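Local atomic coordinates of glycosyl hydrolase (Streptomyces cattleya, PDB entry 7LR8), a protein that probably hydrolyses the Manβ1-4GlcNAc linkage of N-glycan cores, as a GH5 subfamily 18 glycoside hydrolase. Residues 53-58 / 75-80; 116-119 / 123-126; 246-251 / 380-385. The protein carries 1 engineered substitution. All blocks are in the same frame, centred on the assembly; numbering follows the deposited sequence.

Interaction 1 (53-58 / 75-80). With SO4 (sulfate ion), chain K.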
ATOM      1  N   VAL B  53     -17.983  19.720   4.732  1.00 16.80           N
ATOM      2  CA  VAL B  53     -16.836  19.161   4.033  1.00 16.11           C
ATOM      3  C   VAL B  53     -17.028  17.658   3.951  1.00 17.27           C
ATOM      4  O   VAL B  53     -17.661  17.041   4.818  1.00 17.85           O
ATOM      5  CB  VAL B  53     -15.489  19.482   4.728  1.00 20.65           C
ATOM      6  CG1 VAL B  53     -15.145  20.958   4.569  1.00 18.22           C
ATOM      7  CG2 VAL B  53     -15.539  19.112   6.192  1.00 19.82           C
ATOM      8  N   ARG B  54     -16.490  17.073   2.886  1.00 16.60           N
ATOM      9  CA  ARG B  54     -16.353  15.629   2.739  1.00 16.88           C
ATOM     10  C   ARG B  54     -14.881  15.310   2.930  1.00 16.83           C
ATOM     11  O   ARG B  54     -14.034  15.942   2.291  1.00 17.41           O
ATOM     12  CB  ARG B  54     -16.844  15.190   1.354  1.00 16.37           C
ATOM     13  CG  ARG B  54     -16.453  13.777   0.918  1.00 20.87           C
ATOM     14  CD  ARG B  54     -17.473  13.272  -0.112  1.00 18.82           C
ATOM     15  NE  ARG B  54     -17.141  11.955  -0.662  1.00 17.18           N
ATOM     16  CZ  ARG B  54     -16.666  11.731  -1.890  1.00 18.03           C
ATOM     17  NH1 ARG B  54     -16.462  12.738  -2.742  1.00 19.04           N
ATOM     18  NH2 ARG B  54     -16.429  10.490  -2.285  1.00 18.04           N
ATOM     19  N   VAL B  55     -14.568  14.386   3.856  1.00 19.13           N
ATOM     20  CA  VAL B  55     -13.190  14.162   4.277  1.00 17.85           C
ATOM     21  C   VAL B  55     -12.795  12.692   4.119  1.00 16.45           C
ATOM     22  O   VAL B  55     -13.628  11.782   4.142  1.00 18.33           O
ATOM     23  CB  VAL B  55     -12.937  14.628   5.728  1.00 23.77           C
ATOM     24  CG1 VAL B  55     -13.386  16.079   5.906  1.00 20.21           C
ATOM     25  CG2 VAL B  55     -13.641  13.735   6.719  1.00 20.22           C
ATOM     26  N   PHE B  56     -11.490  12.473   3.992  1.00 15.69           N
ATOM     27  CA  PHE B  56     -10.958  11.194   3.519  1.00 16.54           C
ATOM     28  C   PHE B  56      -9.851  10.623   4.392  1.00 16.78           C
ATOM     29  O   PHE B  56      -8.676  11.014   4.250  1.00 17.07           O
ATOM     30  CB  PHE B  56     -10.454  11.345   2.090  1.00 13.22           C
ATOM     31  CG  PHE B  56     -11.503  11.815   1.138  1.00 16.53           C
ATOM     32  CD1 PHE B  56     -12.392  10.911   0.570  1.00 17.33           C
ATOM     33  CD2 PHE B  56     -11.597  13.160   0.801  1.00 15.85           C
ATOM     34  CE1 PHE B  56     -13.360  11.345  -0.317  1.00 16.37           C
ATOM     35  CE2 PHE B  56     -12.581  13.593  -0.081  1.00 19.07           C
ATOM     36  CZ  PHE B  56     -13.460  12.668  -0.636  1.00 16.81           C
ATOM     37  N   PRO B  57     -10.177   9.658   5.251  1.00 15.58           N
ATOM     38  CA  PRO B  57      -9.146   8.773   5.804  1.00 14.87           C
ATOM     39  C   PRO B  57      -8.427   8.041   4.684  1.00 14.89           C
ATOM     40  O   PRO B  57      -8.986   7.814   3.607  1.00 17.62           O
ATOM     41  CB  PRO B  57      -9.940   7.782   6.666  1.00 15.45           C
ATOM     42  CG  PRO B  57     -11.254   8.409   6.919  1.00 19.69           C
ATOM     43  CD  PRO B  57     -11.518   9.400   5.797  1.00 15.35           C
ATOM     44  N   LEU B  58      -7.180   7.661   4.949  1.00 16.99           N
ATOM     45  CA  LEU B  58      -6.461   6.699   4.114  1.00 15.35           C
ATOM     46  C   LEU B  58      -6.580   5.345   4.807  1.00 14.73           C
ATOM     47  O   LEU B  58      -6.037   5.152   5.899  1.00 18.46           O
ATOM     48  CB  LEU B  58      -5.002   7.092   3.928  1.00 17.38           C
ATOM     49  CG  LEU B  58      -4.721   8.232   2.948  1.00 19.46           C
ATOM     50  CD1 LEU B  58      -3.221   8.420   2.768  1.00 21.82           C
ATOM     51  CD2 LEU B  58      -5.394   7.974   1.609  1.00 25.80           C
ATOM     52  N   GLU B  75      -8.633   9.333  16.554  1.00 20.54           N
ATOM     53  CA  GLU B  75      -8.659  10.583  17.307  1.00 20.98           C
ATOM     54  C   GLU B  75      -8.279  11.787  16.443  1.00 19.79           C
ATOM     55  O   GLU B  75      -8.798  12.889  16.663  1.00 21.38           O
ATOM     56  CB  GLU B  75      -7.743  10.459  18.522  1.00 21.24           C
ATOM     57  CG  GLU B  75      -8.287   9.417  19.528  1.00 28.02           C
ATOM     58  CD  GLU B  75      -7.345   9.082  20.663  1.00 42.04           C
ATOM     59  OE1 GLU B  75      -6.339   9.797  20.846  1.00 45.10           O
ATOM     60  OE2 GLU B  75      -7.624   8.094  21.381  1.00 40.55           O
ATOM     61  N   GLN B  76      -7.375  11.614  15.473  1.00 19.29           N
ATOM     62  CA  GLN B  76      -7.075  12.701  14.542  1.00 20.27           C
ATOM     63  C   GLN B  76      -8.297  13.038  13.698  1.00 19.77           C
ATOM     64  O   GLN B  76      -8.603  14.212  13.468  1.00 21.36           O
ATOM     65  CB  GLN B  76      -5.885  12.322  13.649  1.00 18.57           C
ATOM     66  CG  GLN B  76      -4.547  12.221  14.401  1.00 16.78           C
ATOM     67  CD  GLN B  76      -3.500  11.433  13.618  1.00 19.66           C
ATOM     68  OE1 GLN B  76      -3.827  10.747  12.648  1.00 21.93           O
ATOM     69  NE2 GLN B  76      -2.238  11.536  14.034  1.00 25.44           N
ATOM     70  N   LEU B  77      -9.026  12.011  13.253  1.00 18.31           N
ATOM     71  CA  LEU B  77     -10.254  12.246  12.496  1.00 19.19           C
ATOM     72  C   LEU B  77     -11.287  12.991  13.336  1.00 22.13           C
ATOM     73  O   LEU B  77     -11.983  13.883  12.828  1.00 20.51           O
ATOM     74  CB  LEU B  77     -10.816  10.913  12.001  1.00 18.95           C
ATOM     75  CG  LEU B  77     -12.117  10.965  11.195  1.00 21.10           C
ATOM     76  CD1 LEU B  77     -11.944  11.804   9.910  1.00 20.45           C
ATOM     77  CD2 LEU B  77     -12.602   9.563  10.869  1.00 19.76           C
ATOM     78  N   ALA B  78     -11.392  12.651  14.625  1.00 20.47           N
ATOM     79  CA  ALA B  78     -12.303  13.382  15.506  1.00 18.59           C
ATOM     80  C   ALA B  78     -11.850  14.827  15.682  1.00 21.27           C
ATOM     81  O   ALA B  78     -12.681  15.743  15.704  1.00 24.32           O
ATOM     82  CB  ALA B  78     -12.412  12.676  16.865  1.00 20.60           C
ATOM     83  N   ALA B  79     -10.537  15.051  15.806  1.00 23.55           N
ATOM     84  CA  ALA B  79     -10.026  16.413  15.949  1.00 23.38           C
ATOM     85  C   ALA B  79     -10.304  17.230  14.696  1.00 20.68           C
ATOM     86  O   ALA B  79     -10.655  18.415  14.784  1.00 21.36           O
ATOM     87  CB  ALA B  79      -8.526  16.389  16.249  1.00 23.86           C
ATOM     88  N   LEU B  80     -10.162  16.614  13.528  1.00 20.96           N
ATOM     89  CA  LEU B  80     -10.539  17.285  12.291  1.00 17.72           C
ATOM     90  C   LEU B  80     -12.026  17.600  12.280  1.00 22.61           C
ATOM     91  O   LEU B  80     -12.439  18.680  11.846  1.00 20.50           O
ATOM     92  CB  LEU B  80     -10.158  16.409  11.098  1.00 20.01           C
ATOM     93  CG  LEU B  80     -10.253  16.981   9.685  1.00 24.39           C
ATOM     94  CD1 LEU B  80      -9.396  16.107   8.775  1.00 22.66           C
ATOM     95  CD2 LEU B  80     -11.680  17.038   9.168  1.00 26.24           C
TER
HETATM   96  S   SO4 K 606      -1.429  13.587  17.165  1.00100.55           S
HETATM   97  O1  SO4 K 606      -1.887  12.268  17.591  1.00 97.44           O
HETATM   98  O2  SO4 K 606      -1.879  14.587  18.129  1.00105.33           O
HETATM   99  O3  SO4 K 606       0.029  13.599  17.095  1.00102.78           O
HETATM  100  O4  SO4 K 606      -1.981  13.905  15.852  1.00 99.73           O
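Val55 and Pro57 meet Leu77 and Leu80 in a beta-alpha unit of the (beta/alpha)8 barrel that family GH5 enzymes share. Strand 52-55 lies between strands 15-19 and 90-94 in the parallel barrel sheet. Helix 71-86 runs outside it, on the way to strand 90-94, which makes the unit a beta-alpha-beta crossover. The evidence for side-chain packing is direct: the closest backbone approach, Pro57 CA to Leu77 CA, is 7.6 Å, and all the touching atoms are carbons of apolar side chains. About 152 Å² is buried, counting both sides.

Val55 points its side chain at the helix and divides its two methyls between two leucines one helical turn apart. Val55 CG1 comes to 3.8 Å from Leu80 CD2, the two side chains sliding past each other in opposite directions. Val55 CG2 meets Leu77 CD1 at 4.1 Å. The valine torsion (chi1 -53°) wedges CG2 between the backbone N and the carbonyl carbon, and this turn brings each methyl to a different leucine. Leu77 forks in the same way: its other branch, CD2, reaches Pro57 CG at 4.3 Å. Tyr131 and Leu135 of helix 122-139 also pack on Pro57.

The guanidinium of Arg54, the residue before Val55, is tied by salt bridges to Asp94 and Glu268 and by hydrogen bonds to Asn19 and Asn152; Glu268 and Asn152 line the glycan pocket. Phe56 CZ lies 3.5 Å above the Arg54 guanidinium plane, over its centre. Beyond the apolar layer, Gln76 reaches out on an extended chain to a sulfate, probably from the crystallisation liquor, that Arg72 also binds, and its NE2 donates to sulfate O4 at 3.0 Å with an N-H...O angle of 153°.

Interaction 2 (116-119 / 123-126). With AE3 (2-(2-ethoxyethoxy)ethanol), chain F.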
ATOM      1  N   ARG B 116      -7.116 -10.948  -1.255  1.00 16.78           N
ATOM      2  CA  ARG B 116      -8.434 -11.400  -0.826  1.00 18.78           C
ATOM      3  C   ARG B 116      -9.442 -10.377  -1.316  1.00 18.05           C
ATOM      4  O   ARG B 116      -9.285  -9.185  -1.047  1.00 18.48           O
ATOM      5  CB  ARG B 116      -8.511 -11.557   0.697  1.00 21.21           C
ATOM      6  CG  ARG B 116      -7.719 -12.737   1.229  1.00 15.69           C
ATOM      7  CD  ARG B 116      -7.763 -12.804   2.739  1.00 16.80           C
ATOM      8  NE  ARG B 116      -6.934 -11.791   3.380  1.00 16.52           N
ATOM      9  CZ  ARG B 116      -6.759 -11.701   4.697  1.00 14.66           C
ATOM     10  NH1 ARG B 116      -7.369 -12.571   5.521  1.00 16.09           N
ATOM     11  NH2 ARG B 116      -5.967 -10.761   5.196  1.00 18.81           N
ATOM     12  N   ASN B 117     -10.450 -10.852  -2.048  1.00 16.62           N
ATOM     13  CA  ASN B 117     -11.394  -9.980  -2.750  1.00 20.55           C
ATOM     14  C   ASN B 117     -12.038  -8.975  -1.792  1.00 15.67           C
ATOM     15  O   ASN B 117     -12.575  -9.358  -0.746  1.00 16.07           O
ATOM     16  CB  ASN B 117     -12.447 -10.872  -3.433  1.00 18.08           C
ATOM     17  CG  ASN B 117     -13.386 -10.111  -4.354  1.00 19.66           C
ATOM     18  OD1 ASN B 117     -14.047  -9.182  -3.930  1.00 20.91           O
ATOM     19  ND2 ASN B 117     -13.477 -10.538  -5.620  1.00 20.12           N
ATOM     20  N   LEU B 118     -11.982  -7.680  -2.169  1.00 14.64           N
ATOM     21  CA  LEU B 118     -12.445  -6.596  -1.301  1.00 16.34           C
ATOM     22  C   LEU B 118     -13.928  -6.696  -1.012  1.00 18.02           C
ATOM     23  O   LEU B 118     -14.399  -6.170   0.006  1.00 17.80           O
ATOM     24  CB  LEU B 118     -12.167  -5.225  -1.943  1.00 16.15           C
ATOM     25  CG  LEU B 118     -10.712  -4.799  -2.034  1.00 17.81           C
ATOM     26  CD1 LEU B 118     -10.665  -3.384  -2.647  1.00 18.25           C
ATOM     27  CD2 LEU B 118     -10.047  -4.848  -0.659  1.00 20.12           C
ATOM     28  N   PHE B 119     -14.682  -7.346  -1.897  1.00 16.33           N
ATOM     29  CA  PHE B 119     -16.129  -7.376  -1.785  1.00 17.07           C
ATOM     30  C   PHE B 119     -16.689  -8.697  -1.276  1.00 17.71           C
ATOM     31  O   PHE B 119     -17.836  -8.713  -0.816  1.00 19.20           O
ATOM     32  CB  PHE B 119     -16.758  -7.069  -3.138  1.00 14.24           C
ATOM     33  CG  PHE B 119     -16.281  -5.783  -3.743  1.00 16.59           C
ATOM     34  CD1 PHE B 119     -16.728  -4.573  -3.249  1.00 20.65           C
ATOM     35  CD2 PHE B 119     -15.364  -5.785  -4.791  1.00 17.66           C
ATOM     36  CE1 PHE B 119     -16.289  -3.378  -3.797  1.00 18.33           C
ATOM     37  CE2 PHE B 119     -14.923  -4.588  -5.358  1.00 20.52           C
ATOM     38  CZ  PHE B 119     -15.386  -3.387  -4.849  1.00 19.98           C
ATOM     39  N   ASP B 123     -13.021 -12.508   5.691  1.00 16.97           N
ATOM     40  CA  ASP B 123     -12.226 -11.821   6.702  1.00 16.60           C
ATOM     41  C   ASP B 123     -11.971 -10.360   6.331  1.00 20.08           C
ATOM     42  O   ASP B 123     -12.018  -9.489   7.206  1.00 18.86           O
ATOM     43  CB  ASP B 123     -10.915 -12.572   6.939  1.00 16.89           C
ATOM     44  CG  ASP B 123     -11.145 -13.943   7.579  1.00 21.91           C
ATOM     45  OD1 ASP B 123     -12.034 -14.037   8.456  1.00 22.31           O
ATOM     46  OD2 ASP B 123     -10.454 -14.914   7.198  1.00 21.89           O
ATOM     47  N   VAL B 124     -11.742 -10.063   5.049  1.00 16.91           N
ATOM     48  CA  VAL B 124     -11.575  -8.666   4.642  1.00 15.37           C
ATOM     49  C   VAL B 124     -12.861  -7.892   4.876  1.00 14.89           C
ATOM     50  O   VAL B 124     -12.837  -6.754   5.362  1.00 18.01           O
ATOM     51  CB  VAL B 124     -11.139  -8.577   3.173  1.00 14.72           C
ATOM     52  CG1 VAL B 124     -11.222  -7.088   2.673  1.00 14.92           C
ATOM     53  CG2 VAL B 124      -9.737  -9.139   3.018  1.00 15.82           C
ATOM     54  N   VAL B 125     -13.997  -8.502   4.540  1.00 17.18           N
ATOM     55  CA  VAL B 125     -15.286  -7.834   4.675  1.00 15.71           C
ATOM     56  C   VAL B 125     -15.621  -7.614   6.141  1.00 18.25           C
ATOM     57  O   VAL B 125     -16.135  -6.560   6.521  1.00 19.22           O
ATOM     58  CB  VAL B 125     -16.381  -8.632   3.945  1.00 21.25           C
ATOM     59  CG1 VAL B 125     -17.773  -8.108   4.316  1.00 25.40           C
ATOM     60  CG2 VAL B 125     -16.179  -8.529   2.451  1.00 16.68           C
ATOM     61  N   SER B 126     -15.309  -8.585   7.000  1.00 17.67           N
ATOM     62  CA  SER B 126     -15.521  -8.358   8.421  1.00 18.32           C
ATOM     63  C   SER B 126     -14.607  -7.243   8.914  1.00 19.07           C
ATOM     64  O   SER B 126     -15.001  -6.429   9.760  1.00 19.29           O
ATOM     65  CB  SER B 126     -15.290  -9.667   9.191  1.00 22.77           C
ATOM     66  OG  SER B 126     -14.819  -9.431  10.508  1.00 33.97           O
TER
HETATM   67  C1  AE3 F 601     -22.216 -14.249   6.226  1.00 67.96           C
HETATM   68  C2  AE3 F 601     -21.265 -15.030   5.324  1.00 68.30           C
HETATM   69  O2  AE3 F 601     -19.955 -14.579   5.513  1.00 64.60           O
HETATM   70  C3  AE3 F 601     -19.240 -14.445   4.321  1.00 62.63           C
HETATM   71  C4  AE3 F 601     -18.990 -12.962   4.055  1.00 59.42           C
HETATM   72  O3  AE3 F 601     -18.883 -12.736   2.678  1.00 58.52           O
HETATM   73  C5  AE3 F 601     -18.569 -11.415   2.337  1.00 55.30           C
HETATM   74  C6  AE3 F 601     -19.831 -10.673   1.899  1.00 52.83           C
HETATM   75  O4  AE3 F 601     -20.452 -10.096   3.015  1.00 50.62           O
HETATM   76  O   HOH W   1      -8.901 -15.028   5.148  1.00 24.87           O
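Leu118 and Phe119 run beside Val124 and Val125 with a constant offset of six residues: the CA atoms of Leu118 and Val124 are 6.4 Å apart, and those of Phe119 and Val125 6.5 Å. The loop here leads into helix 122-139. Its bend is an Asx turn, in which Asn117 OD1 accepts from Phe119 N at 2.8 Å, in the carbonyl plane.

Val124 fills the hollow of the loop. Val124 CG2 sits 3.6 Å from Arg116 CB and over one face of that guanidinium, a position reached because the arginine chain bends at chi3 (-74°). The other methyl, Val124 CG1, lies 4.2 Å from Leu118 CD2. Val125 CG2 packs against the carbonyl oxygens of Leu118 and Phe119. Val125 CG1 is 3.6 Å from O4 of a bound 2-(2-ethoxyethoxy)ethanol, which Arg179 holds by a hydrogen bond.

Arg116 NH1 and Asp123 OD2 are 4.2 Å apart, beyond a salt bridge, with guanidinium and carboxylate planes 69° apart. A water in the guanidinium plane joins them, accepting from NH1 and donating to OD2. Arg116 NH2 turns instead to Trp109 O and to Asp315 of the second subunit. The charge of this arginine is therefore likely to be balanced chiefly across the subunit interface, with Asp123 contributing through the water.

Interaction 3 (246-251 / 380-385)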
ATOM      1  N   ALA B 246     -23.774  17.752 -14.761  1.00 21.46           N
ATOM      2  CA  ALA B 246     -24.073  17.433 -13.367  1.00 19.09           C
ATOM      3  C   ALA B 246     -25.579  17.412 -13.109  1.00 20.81           C
ATOM      4  O   ALA B 246     -26.074  16.538 -12.385  1.00 21.30           O
ATOM      5  CB  ALA B 246     -23.368  18.420 -12.439  1.00 18.21           C
ATOM      6  N   ALA B 247     -26.326  18.367 -13.682  1.00 22.00           N
ATOM      7  CA  ALA B 247     -27.784  18.333 -13.580  1.00 21.66           C
ATOM      8  C   ALA B 247     -28.349  17.079 -14.236  1.00 23.13           C
ATOM      9  O   ALA B 247     -29.338  16.508 -13.766  1.00 21.22           O
ATOM     10  CB  ALA B 247     -28.388  19.591 -14.219  1.00 19.07           C
ATOM     11  N   TYR B 248     -27.738  16.637 -15.336  1.00 17.15           N
ATOM     12  CA  TYR B 248     -28.161  15.388 -15.962  1.00 20.72           C
ATOM     13  C   TYR B 248     -28.036  14.206 -15.006  1.00 21.43           C
ATOM     14  O   TYR B 248     -28.950  13.381 -14.899  1.00 22.48           O
ATOM     15  CB  TYR B 248     -27.322  15.125 -17.198  1.00 23.59           C
ATOM     16  CG  TYR B 248     -27.514  13.753 -17.804  1.00 20.06           C
ATOM     17  CD1 TYR B 248     -28.771  13.323 -18.206  1.00 21.62           C
ATOM     18  CD2 TYR B 248     -26.433  12.919 -18.028  1.00 21.06           C
ATOM     19  CE1 TYR B 248     -28.949  12.075 -18.788  1.00 19.70           C
ATOM     20  CE2 TYR B 248     -26.599  11.678 -18.618  1.00 20.44           C
ATOM     21  CZ  TYR B 248     -27.854  11.263 -18.995  1.00 23.90           C
ATOM     22  OH  TYR B 248     -28.016  10.028 -19.586  1.00 24.30           O
ATOM     23  N   LEU B 249     -26.882  14.064 -14.356  1.00 20.35           N
ATOM     24  CA  LEU B 249     -26.716  12.926 -13.455  1.00 19.79           C
ATOM     25  C   LEU B 249     -27.731  12.989 -12.323  1.00 20.41           C
ATOM     26  O   LEU B 249     -28.260  11.954 -11.892  1.00 21.52           O
ATOM     27  CB  LEU B 249     -25.291  12.878 -12.903  1.00 22.41           C
ATOM     28  CG  LEU B 249     -24.185  12.333 -13.803  1.00 25.22           C
ATOM     29  CD1 LEU B 249     -22.892  12.267 -13.002  1.00 26.51           C
ATOM     30  CD2 LEU B 249     -24.553  10.962 -14.370  1.00 26.59           C
ATOM     31  N   VAL B 250     -28.024  14.199 -11.838  1.00 21.06           N
ATOM     32  CA  VAL B 250     -29.012  14.368 -10.775  1.00 20.98           C
ATOM     33  C   VAL B 250     -30.367  13.842 -11.228  1.00 22.88           C
ATOM     34  O   VAL B 250     -31.002  13.038 -10.536  1.00 24.75           O
ATOM     35  CB  VAL B 250     -29.092  15.849 -10.351  1.00 19.51           C
ATOM     36  CG1 VAL B 250     -30.359  16.130  -9.521  1.00 22.32           C
ATOM     37  CG2 VAL B 250     -27.835  16.258  -9.588  1.00 22.26           C
ATOM     38  N   GLU B 251     -30.829  14.286 -12.401  1.00 20.05           N
ATOM     39  CA  GLU B 251     -32.158  13.889 -12.854  1.00 18.81           C
ATOM     40  C   GLU B 251     -32.177  12.441 -13.330  1.00 23.84           C
ATOM     41  O   GLU B 251     -33.208  11.769 -13.216  1.00 22.83           O
ATOM     42  CB  GLU B 251     -32.647  14.832 -13.956  1.00 20.55           C
ATOM     43  CG  GLU B 251     -32.899  16.242 -13.455  1.00 24.38           C
ATOM     44  CD  GLU B 251     -33.878  16.269 -12.303  1.00 25.91           C
ATOM     45  OE1 GLU B 251     -34.952  15.640 -12.430  1.00 24.90           O
ATOM     46  OE2 GLU B 251     -33.575  16.922 -11.275  1.00 26.46           O
ATOM     47  N   GLY B 380     -24.753   8.473 -26.063  1.00 29.82           N
ATOM     48  CA  GLY B 380     -25.897   7.588 -26.030  1.00 26.99           C
ATOM     49  C   GLY B 380     -27.210   8.298 -26.303  1.00 33.70           C
ATOM     50  O   GLY B 380     -27.331   9.521 -26.188  1.00 27.92           O
ATOM     51  N   ALA B 381     -28.222   7.502 -26.657  1.00 29.13           N
ATOM     52  CA  ALA B 381     -29.483   8.081 -27.113  1.00 29.10           C
ATOM     53  C   ALA B 381     -30.208   8.806 -25.987  1.00 28.06           C
ATOM     54  O   ALA B 381     -30.850   9.835 -26.225  1.00 31.26           O
ATOM     55  CB  ALA B 381     -30.379   6.998 -27.716  1.00 31.72           C
ATOM     56  N   VAL B 382     -30.134   8.284 -24.759  1.00 23.96           N
ATOM     57  CA  VAL B 382     -30.774   8.950 -23.624  1.00 22.52           C
ATOM     58  C   VAL B 382     -30.034  10.243 -23.288  1.00 26.91           C
ATOM     59  O   VAL B 382     -30.649  11.303 -23.099  1.00 22.61           O
ATOM     60  CB  VAL B 382     -30.838   7.992 -22.418  1.00 21.60           C
ATOM     61  CG1 VAL B 382     -31.095   8.748 -21.129  1.00 20.39           C
ATOM     62  CG2 VAL B 382     -31.917   6.943 -22.639  1.00 22.84           C
ATOM     63  N   PHE B 383     -28.699  10.172 -23.239  1.00 23.04           N
ATOM     64  CA  PHE B 383     -27.862  11.338 -22.972  1.00 24.29           C
ATOM     65  C   PHE B 383     -28.176  12.483 -23.930  1.00 22.65           C
ATOM     66  O   PHE B 383     -28.417  13.618 -23.502  1.00 26.26           O
ATOM     67  CB  PHE B 383     -26.385  10.935 -23.090  1.00 24.57           C
ATOM     68  CG  PHE B 383     -25.407  12.027 -22.720  1.00 24.48           C
ATOM     69  CD1 PHE B 383     -25.148  13.086 -23.587  1.00 26.37           C
ATOM     70  CD2 PHE B 383     -24.725  11.975 -21.512  1.00 23.19           C
ATOM     71  CE1 PHE B 383     -24.250  14.083 -23.247  1.00 28.88           C
ATOM     72  CE2 PHE B 383     -23.809  12.971 -21.168  1.00 25.19           C
ATOM     73  CZ  PHE B 383     -23.577  14.026 -22.030  1.00 25.34           C
ATOM     74  N   GLU B 384     -28.163  12.203 -25.235  1.00 24.48           N
ATOM     75  CA  GLU B 384     -28.347  13.267 -26.222  1.00 26.35           C
ATOM     76  C   GLU B 384     -29.781  13.781 -26.228  1.00 31.96           C
ATOM     77  O   GLU B 384     -30.008  14.983 -26.405  1.00 30.71           O
ATOM     78  CB  GLU B 384     -27.935  12.778 -27.611  1.00 31.32           C
ATOM     79  CG  GLU B 384     -26.532  12.187 -27.627  1.00 39.41           C
ATOM     80  CD  GLU B 384     -25.825  12.314 -28.965  1.00 43.70           C
ATOM     81  OE1 GLU B 384     -26.506  12.314 -30.013  1.00 45.64           O
ATOM     82  OE2 GLU B 384     -24.578  12.406 -28.962  1.00 40.65           O
ATOM     83  N   ALA B 385     -30.764  12.898 -26.029  1.00 27.97           N
ATOM     84  CA  ALA B 385     -32.143  13.377 -25.943  1.00 29.22           C
ATOM     85  C   ALA B 385     -32.342  14.263 -24.719  1.00 26.01           C
ATOM     86  O   ALA B 385     -33.084  15.248 -24.780  1.00 28.79           O
ATOM     87  CB  ALA B 385     -33.122  12.204 -25.922  1.00 27.08           C
TER
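Tyr248 OH is hydrogen-bonded to the carbonyl oxygen of Cys376, just ahead of helix 381-391, and around this bond the hydroxyl is hemmed in by carbon. Phe383 CA lies 3.6 Å from Tyr248 OH, and Val382 CG1 lies 3.7 Å from that same oxygen. The tyrosine thus carries its polar end right up to the backbone of the neighbouring helix.

Helix 240-253 follows strand 221-225 of the catalytic barrel, whereas helix 381-391 belongs to the small C-terminal alpha/beta region, where it connects parallel strands 358-362 and 397-400. The contact therefore joins two parts of the fold. The CA atoms of Tyr248 and Phe383 are 8.1 Å apart, a distance the tyrosine ring bridges. With CG set opposite the backbone N (chi1 171°), its ring extends straight at the other helix.

The rings meet obliquely, with Tyr248 CE2 3.5 Å from Phe383 CD2. Their centroids are 5.1 Å apart and their planes 74° apart. Tyr203 touches both side chains, and Tyr235 meets Phe383 with its plane turned by only about 10°. A leucine in place of Tyr248 would probably leave the Cys376 carbonyl without its hydroxyl mate and open a gap beside Phe383 and Val382.

All three touching residues are buried, so the bond to Cys376 gives the phenol hydroxyl a polar partner in largely apolar surroundings. The chemistry implies a join of mixed character, in which ring and methyl contacts supply the bulk and a single directional bond is likely to set where the hydroxyl lies.

How the interactions relate
Helix 122-139 connects the first two contacts: interaction 2 forms at its start, while residues farther along it pack on Pro57 and Leu77 of interaction 1. Their centres are about 23 Å apart and their nearest atoms about 12 Å. Interaction 3 lies about 34 Å, centre to centre, from each of them, and on the opposite side of the chain's centre from interaction 1. Around the glycan pocket, the Pro57 side chain is about 12 Å from the bound mannose, the Leu118 side chain about 9 Å from that of His99, and the Phe119 side chain about 10 Å from that of the engineered Ala153. The Phe383 side chain is about 13 Å from a bound N-acetylglucosamine.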